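Local structure of lipoprotein (Colwellia psychrerythraea, 3O0Y) at residues A[105-116]-A[457-466]. The protein is a putative lipoprotein of unknown function, possibly related to metallopeptidases. Numbering follows the deposited sequence.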
ATOM      1  N   ASN A 105      20.563  -6.752   9.854  1.00  8.70           N
ATOM      2  CA  ASN A 105      19.382  -7.117  10.630  1.00  8.09           C
ATOM      3  C   ASN A 105      19.185  -6.171  11.809  1.00  7.95           C
ATOM      4  O   ASN A 105      18.074  -5.768  12.067  1.00  6.84           O
ATOM      5  CB  ASN A 105      19.453  -8.547  11.148  1.00  8.01           C
ATOM      6  CG  ASN A 105      19.198  -9.603  10.079  1.00 10.03           C
ATOM      7  OD1 ASN A 105      18.590  -9.326   9.082  1.00 10.31           O
ATOM      8  ND2 ASN A 105      19.605 -10.868  10.367  1.00  9.95           N
ATOM      9  N   GLN A 106      20.264  -5.835  12.519  1.00  8.30           N
ATOM     10  CA  GLN A 106      20.160  -4.935  13.653  1.00  7.26           C
ATOM     11  C   GLN A 106      19.665  -3.590  13.235  1.00  6.98           C
ATOM     12  O   GLN A 106      18.780  -3.023  13.878  1.00  9.53           O
ATOM     13  CB  GLN A 106      21.519  -4.790  14.371  1.00  7.80           C
ATOM     14  CG  GLN A 106      21.422  -3.880  15.580  1.00 11.56           C
ATOM     15  CD  GLN A 106      22.764  -3.847  16.333  1.00 15.14           C
ATOM     16  OE1 GLN A 106      23.819  -4.088  15.732  1.00 16.63           O
ATOM     17  NE2 GLN A 106      22.710  -3.716  17.628  1.00 11.54           N
ATOM     18  N   GLN A 107      20.281  -3.030  12.206  1.00  8.72           N
ATOM     19  CA  GLN A 107      19.903  -1.690  11.741  1.00  9.53           C
ATOM     20  C   GLN A 107      18.492  -1.663  11.197  1.00  8.85           C
ATOM     21  O   GLN A 107      17.678  -0.769  11.580  1.00 10.75           O
ATOM     22  CB  GLN A 107      20.872  -1.191  10.700  1.00 10.57           C
ATOM     23  CG  GLN A 107      20.521   0.209  10.200  1.00 17.50           C
ATOM     24  CD  GLN A 107      21.671   0.853   9.374  1.00 24.90           C
ATOM     25  OE1 GLN A 107      22.786   0.338   9.403  1.00 25.85           O
ATOM     26  NE2 GLN A 107      21.401   2.008   8.704  1.00 23.13           N
ATOM     27  N   VAL A 108      18.137  -2.635  10.367  1.00  8.02           N
ATOM     28  CA  VAL A 108      16.793  -2.698   9.824  1.00  7.15           C
ATOM     29  C   VAL A 108      15.764  -2.945  10.925  1.00  8.16           C
ATOM     30  O   VAL A 108      14.724  -2.302  10.992  1.00  8.02           O
ATOM     31  CB  VAL A 108      16.644  -3.744   8.736  1.00  7.84           C
ATOM     32  CG1 VAL A 108      15.171  -3.876   8.299  1.00  8.04           C
ATOM     33  CG2 VAL A 108      17.603  -3.363   7.598  1.00  8.39           C
ATOM     34  N   MET A 109      16.017  -3.898  11.814  1.00  7.78           N
ATOM     35  CA  MET A 109      15.019  -4.156  12.804  1.00  6.52           C
ATOM     36  C   MET A 109      14.849  -3.013  13.839  1.00  7.84           C
ATOM     37  O   MET A 109      13.741  -2.824  14.320  1.00 10.53           O
ATOM     38  CB  MET A 109      15.266  -5.482  13.517  1.00  8.10           C
ATOM     39  CG  MET A 109      15.020  -6.670  12.635  1.00  8.91           C
ATOM     40  SD  MET A 109      13.305  -6.984  12.133  1.00  3.51           S
ATOM     41  CE  MET A 109      12.546  -7.161  13.801  1.00 12.87           C
ATOM     42  N   ALA A 110      15.922  -2.316  14.195  1.00  8.49           N
ATOM     43  CA  ALA A 110      15.793  -1.076  15.047  1.00  8.49           C
ATOM     44  C   ALA A 110      14.918  -0.058  14.298  1.00  8.93           C
ATOM     45  O   ALA A 110      14.040   0.587  14.875  1.00  9.13           O
ATOM     46  CB  ALA A 110      17.191  -0.466  15.419  1.00 10.15           C
ATOM     47  N   GLY A 111      15.140   0.057  12.986  1.00 11.04           N
ATOM     48  CA  GLY A 111      14.350   1.027  12.159  1.00  9.53           C
ATOM     49  C   GLY A 111      12.891   0.642  12.067  1.00 10.21           C
ATOM     50  O   GLY A 111      12.040   1.487  12.137  1.00  9.67           O
ATOM     51  N   LEU A 112      12.612  -0.644  11.835  1.00  9.40           N
ATOM     52  CA  LEU A 112      11.253  -1.091  11.678  1.00  8.06           C
ATOM     53  C   LEU A 112      10.463  -0.991  12.954  1.00  7.78           C
ATOM     54  O   LEU A 112       9.313  -0.577  12.965  1.00  7.69           O
ATOM     55  CB  LEU A 112      11.154  -2.514  11.129  1.00  8.71           C
ATOM     56  CG  LEU A 112      11.279  -2.811   9.706  1.00 15.99           C
ATOM     57  CD1 LEU A 112      11.284  -4.326   9.471  1.00 12.38           C
ATOM     58  CD2 LEU A 112      10.102  -2.102   9.001  1.00 13.65           C
ATOM     59  N   THR A 113      11.088  -1.322  14.109  1.00  7.84           N
ATOM     60  CA  THR A 113      10.383  -1.221  15.365  1.00  8.81           C
ATOM     61  C   THR A 113      10.093   0.263  15.677  1.00  6.21           C
ATOM     62  O   THR A 113       9.039   0.640  16.233  1.00  9.83           O
ATOM     63  CB  THR A 113      11.096  -1.951  16.486  1.00  8.82           C
ATOM     64  OG1 THR A 113      12.491  -1.572  16.551  1.00  8.32           O
ATOM     65  CG2 THR A 113      10.963  -3.486  16.316  1.00 10.10           C
ATOM     66  N   ARG A 114      11.023   1.150  15.314  1.00  6.14           N
ATOM     67  CA  ARG A 114      10.753   2.607  15.441  1.00  6.98           C
ATOM     68  C   ARG A 114       9.649   3.080  14.456  1.00  6.61           C
ATOM     69  O   ARG A 114       8.819   3.893  14.806  1.00  7.65           O
ATOM     70  CB  ARG A 114      12.014   3.427  15.208  1.00  7.93           C
ATOM     71  CG  ARG A 114      11.853   4.922  14.948  1.00  8.31           C
ATOM     72  CD  ARG A 114      11.175   5.743  16.054  1.00 11.47           C
ATOM     73  NE  ARG A 114      11.046   7.134  15.611  1.00  9.90           N
ATOM     74  CZ  ARG A 114      10.145   7.569  14.733  1.00  7.53           C
ATOM     75  NH1 ARG A 114       9.214   6.719  14.226  1.00  8.96           N
ATOM     76  NH2 ARG A 114      10.196   8.830  14.355  1.00  8.79           N
ATOM     77  N   TYR A 115       9.617   2.503  13.273  1.00  6.68           N
ATOM     78  CA  TYR A 115       8.597   2.842  12.294  1.00  6.02           C
ATOM     79  C   TYR A 115       7.227   2.471  12.856  1.00  6.57           C
ATOM     80  O   TYR A 115       6.311   3.280  12.824  1.00  8.70           O
ATOM     81  CB  TYR A 115       8.837   2.039  11.030  1.00  5.93           C
ATOM     82  CG  TYR A 115       7.810   2.160   9.949  1.00  5.26           C
ATOM     83  CD1 TYR A 115       7.737   3.287   9.164  1.00  7.37           C
ATOM     84  CD2 TYR A 115       6.952   1.095   9.636  1.00  6.85           C
ATOM     85  CE1 TYR A 115       6.889   3.361   8.087  1.00  6.73           C
ATOM     86  CE2 TYR A 115       6.106   1.163   8.537  1.00  7.58           C
ATOM     87  CZ  TYR A 115       6.065   2.303   7.783  1.00  6.99           C
ATOM     88  OH  TYR A 115       5.268   2.383   6.700  1.00  8.85           O
ATOM     89  N   PHE A 116       7.089   1.315  13.471  1.00  9.35           N
ATOM     90  CA  PHE A 116       5.802   0.924  14.084  1.00  8.45           C
ATOM     91  C   PHE A 116       5.515   1.555  15.444  1.00 10.34           C
ATOM     92  O   PHE A 116       4.389   1.579  15.810  1.00 11.59           O
ATOM     93  CB  PHE A 116       5.700  -0.539  14.198  1.00  8.44           C
ATOM     94  CG  PHE A 116       5.627  -1.251  12.870  1.00  7.78           C
ATOM     95  CD1 PHE A 116       4.584  -0.943  11.961  1.00  8.02           C
ATOM     96  CD2 PHE A 116       6.596  -2.162  12.498  1.00 10.73           C
ATOM     97  CE1 PHE A 116       4.565  -1.545  10.678  1.00  9.43           C
ATOM     98  CE2 PHE A 116       6.569  -2.794  11.297  1.00 12.53           C
ATOM     99  CZ  PHE A 116       5.547  -2.485  10.365  1.00 10.30           C
ATOM    100  N   LEU A 457      15.846 -14.478   7.129  1.00  9.55           N
ATOM    101  CA  LEU A 457      15.773 -13.154   7.750  1.00  8.57           C
ATOM    102  C   LEU A 457      14.734 -13.239   8.861  1.00 10.33           C
ATOM    103  O   LEU A 457      13.769 -14.008   8.782  1.00  8.97           O
ATOM    104  CB  LEU A 457      15.336 -12.120   6.721  1.00  9.59           C
ATOM    105  CG  LEU A 457      16.334 -11.893   5.577  1.00  9.70           C
ATOM    106  CD1 LEU A 457      15.781 -10.835   4.619  1.00 15.70           C
ATOM    107  CD2 LEU A 457      17.744 -11.513   6.068  1.00 15.51           C
ATOM    108  N   PRO A 458      14.918 -12.438   9.884  1.00 10.36           N
ATOM    109  CA  PRO A 458      13.890 -12.226  10.893  1.00 12.00           C
ATOM    110  C   PRO A 458      12.566 -11.932  10.249  1.00 11.33           C
ATOM    111  O   PRO A 458      12.521 -11.262   9.201  1.00 10.48           O
ATOM    112  CB  PRO A 458      14.379 -10.991  11.689  1.00 12.57           C
ATOM    113  CG  PRO A 458      15.625 -10.608  11.158  1.00 15.10           C
ATOM    114  CD  PRO A 458      16.017 -11.489   9.993  1.00 12.02           C
ATOM    115  N   PHE A 459      11.473 -12.415  10.835  1.00  9.43           N
ATOM    116  CA  PHE A 459      10.199 -12.397  10.131  1.00  9.28           C
ATOM    117  C   PHE A 459       9.759 -11.022   9.706  1.00  9.14           C
ATOM    118  O   PHE A 459       9.351 -10.831   8.557  1.00  9.40           O
ATOM    119  CB  PHE A 459       9.052 -13.012  10.905  1.00 11.59           C
ATOM    120  CG  PHE A 459       7.804 -13.089  10.119  1.00 10.95           C
ATOM    121  CD1 PHE A 459       7.576 -14.103   9.243  1.00 19.45           C
ATOM    122  CD2 PHE A 459       6.842 -12.128  10.300  1.00 13.64           C
ATOM    123  CE1 PHE A 459       6.359 -14.132   8.515  1.00 21.51           C
ATOM    124  CE2 PHE A 459       5.683 -12.124   9.575  1.00 20.48           C
ATOM    125  CZ  PHE A 459       5.454 -13.123   8.665  1.00 20.22           C
ATOM    126  N   LEU A 460       9.921 -10.007  10.539  1.00  7.78           N
ATOM    127  CA  LEU A 460       9.441  -8.711  10.101  1.00  7.71           C
ATOM    128  C   LEU A 460      10.220  -8.154   8.894  1.00  6.80           C
ATOM    129  O   LEU A 460       9.674  -7.368   8.099  1.00  9.55           O
ATOM    130  CB  LEU A 460       9.529  -7.710  11.256  1.00  8.57           C
ATOM    131  CG  LEU A 460       8.444  -7.844  12.341  1.00  9.74           C
ATOM    132  CD1 LEU A 460       8.613  -6.715  13.438  1.00 12.67           C
ATOM    133  CD2 LEU A 460       7.022  -7.838  11.786  1.00 12.02           C
ATOM    134  N   ARG A 461      11.442  -8.641   8.707  1.00  6.10           N
ATOM    135  CA  ARG A 461      12.195  -8.319   7.513  1.00  7.96           C
ATOM    136  C   ARG A 461      11.666  -8.944   6.246  1.00  9.39           C
ATOM    137  O   ARG A 461      11.873  -8.381   5.158  1.00 11.07           O
ATOM    138  CB  ARG A 461      13.676  -8.660   7.614  1.00  8.60           C
ATOM    139  CG  ARG A 461      14.418  -7.573   8.454  1.00  9.34           C
ATOM    140  CD  ARG A 461      15.904  -7.596   8.098  1.00  8.93           C
ATOM    141  NE  ARG A 461      16.202  -7.262   6.695  1.00 10.27           N
ATOM    142  CZ  ARG A 461      17.396  -7.296   6.141  1.00  8.60           C
ATOM    143  NH1 ARG A 461      18.500  -7.676   6.809  1.00  9.61           N
ATOM    144  NH2 ARG A 461      17.532  -6.977   4.863  1.00 12.68           N
ATOM    145  N   ARG A 462      10.953 -10.048   6.366  1.00  7.11           N
ATOM    146  CA  ARG A 462      10.367 -10.682   5.218  1.00  6.97           C
ATOM    147  C   ARG A 462       9.119  -9.970   4.651  1.00  7.45           C
ATOM    148  O   ARG A 462       8.764 -10.161   3.495  1.00  7.72           O
ATOM    149  CB  ARG A 462      10.051 -12.165   5.463  1.00  8.57           C
ATOM    150  CG  ARG A 462      11.269 -12.938   5.817  1.00  7.38           C
ATOM    151  CD  ARG A 462      10.985 -14.263   6.366  1.00  9.95           C
ATOM    152  NE  ARG A 462      10.327 -15.101   5.379  1.00  9.05           N
ATOM    153  CZ  ARG A 462       9.777 -16.293   5.653  1.00 15.13           C
ATOM    154  NH1 ARG A 462       9.861 -16.805   6.879  1.00 13.82           N
ATOM    155  NH2 ARG A 462       9.238 -17.024   4.697  1.00 11.62           N
ATOM    156  N   ILE A 463       8.482  -9.149   5.459  1.00  7.57           N
ATOM    157  CA  ILE A 463       7.286  -8.377   5.087  1.00 10.46           C
ATOM    158  C   ILE A 463       7.448  -6.869   5.301  1.00  8.79           C
ATOM    159  O   ILE A 463       6.449  -6.127   5.385  1.00 11.22           O
ATOM    160  CB  ILE A 463       6.078  -8.829   5.903  1.00  8.83           C
ATOM    161  CG1 ILE A 463       6.356  -8.760   7.403  1.00 11.69           C
ATOM    162  CG2 ILE A 463       5.757 -10.324   5.570  1.00 10.92           C
ATOM    163  CD1 ILE A 463       5.025  -8.670   8.296  1.00 13.81           C
ATOM    164  N   ALA A 464       8.688  -6.407   5.425  1.00 10.58           N
ATOM    165  CA  ALA A 464       8.986  -5.032   5.851  1.00  8.13           C
ATOM    166  C   ALA A 464       8.316  -4.077   4.870  1.00  9.63           C
ATOM    167  O   ALA A 464       8.574  -4.185   3.674  1.00 10.97           O
ATOM    168  CB  ALA A 464      10.556  -4.823   5.800  1.00  9.80           C
ATOM    169  N   PRO A 465       7.500  -3.122   5.353  1.00 10.63           N
ATOM    170  CA  PRO A 465       6.756  -2.245   4.441  1.00 14.54           C
ATOM    171  C   PRO A 465       7.475  -0.904   4.310  1.00 17.46           C
ATOM    172  O   PRO A 465       6.989   0.087   4.977  1.00 26.76           O
ATOM    173  CB  PRO A 465       5.496  -1.915   5.216  1.00 14.89           C
ATOM    174  CG  PRO A 465       5.845  -2.088   6.600  1.00 13.61           C
ATOM    175  CD  PRO A 465       7.023  -2.991   6.730  1.00 13.36           C
ATOM    176  N   TYR A 466       8.707  -0.898   3.872  1.00  9.85           N
ATOM    177  CA  TYR A 466       9.457   0.286   3.482  1.00  8.19           C
ATOM    178  C   TYR A 466       8.830   0.903   2.191  1.00  7.81           C
ATOM    179  O   TYR A 466       9.061   0.437   1.082  1.00  9.05           O
ATOM    180  CB  TYR A 466      10.911  -0.092   3.237  1.00  8.26           C
ATOM    181  CG  TYR A 466      11.660  -0.259   4.520  1.00  7.92           C
ATOM    182  CD1 TYR A 466      11.958   0.858   5.302  1.00 13.99           C
ATOM    183  CD2 TYR A 466      12.028  -1.517   5.001  1.00  8.09           C
ATOM    184  CE1 TYR A 466      12.595   0.708   6.545  1.00 16.13           C
ATOM    185  CE2 TYR A 466      12.665  -1.625   6.228  1.00  9.67           C
ATOM    186  CZ  TYR A 466      12.956  -0.553   6.955  1.00 12.28           C
ATOM    187  OH  TYR A 466      13.645  -0.690   8.172  1.00 12.46           O
TER
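Leu112 packs deep against segment 457-466 and forms the tight part of this contact. Its CD1 lies 3.8 Å from Ala464 CB and also meets Leu460 O. Leu112 CD2 lies 3.8 Å from Tyr466 CE2 and also touches Pro465 CD. The phenol oxygen of Tyr466 reaches Leu112 CG at 3.5 Å, while Val108 CG1 lies at the edge of the Tyr466 ring. In Met109 the bend at chi2 places SD 3.9 Å from Leu460 CB, and the bend at chi3 turns CE onto Leu460 CB and CD1. The two side chains cross at about a right angle. Pro465 CG touches both Tyr115 CE2 and Phe116 CZ, 3.8 Å from the latter. The Tyr115 hydroxyl is hydrogen-bonded to Trp130 O.

The arrangement is helix-on-loop packing in a mostly helical fold. One side of helix 100-117 covers the short, weakly bonded turn 459-462 and the link to helix 467-483, for which Tyr466 is the N-cap residue.

The looser end is at Asn105 and Pro458, both partly exposed, although Arg461 itself is buried. Arg461 NH1 donates to Asn105 OD1 at 2.8 Å, with an N-H...O angle of 148°. The donor is tilted 29° from the carbonyl plane, and the amide and guanidinium planes stand 77° apart. Val108 CG2 lies over the centre of one guanidinium face; Leu457 CD1, from Arg461's own segment, lies toward the rim of the other. A leucine in place of Arg461 would probably leave Asn105 OD1 without this donor and the amide freer to turn. Pro458 CD lies 3.5 Å from Asn105 OD1.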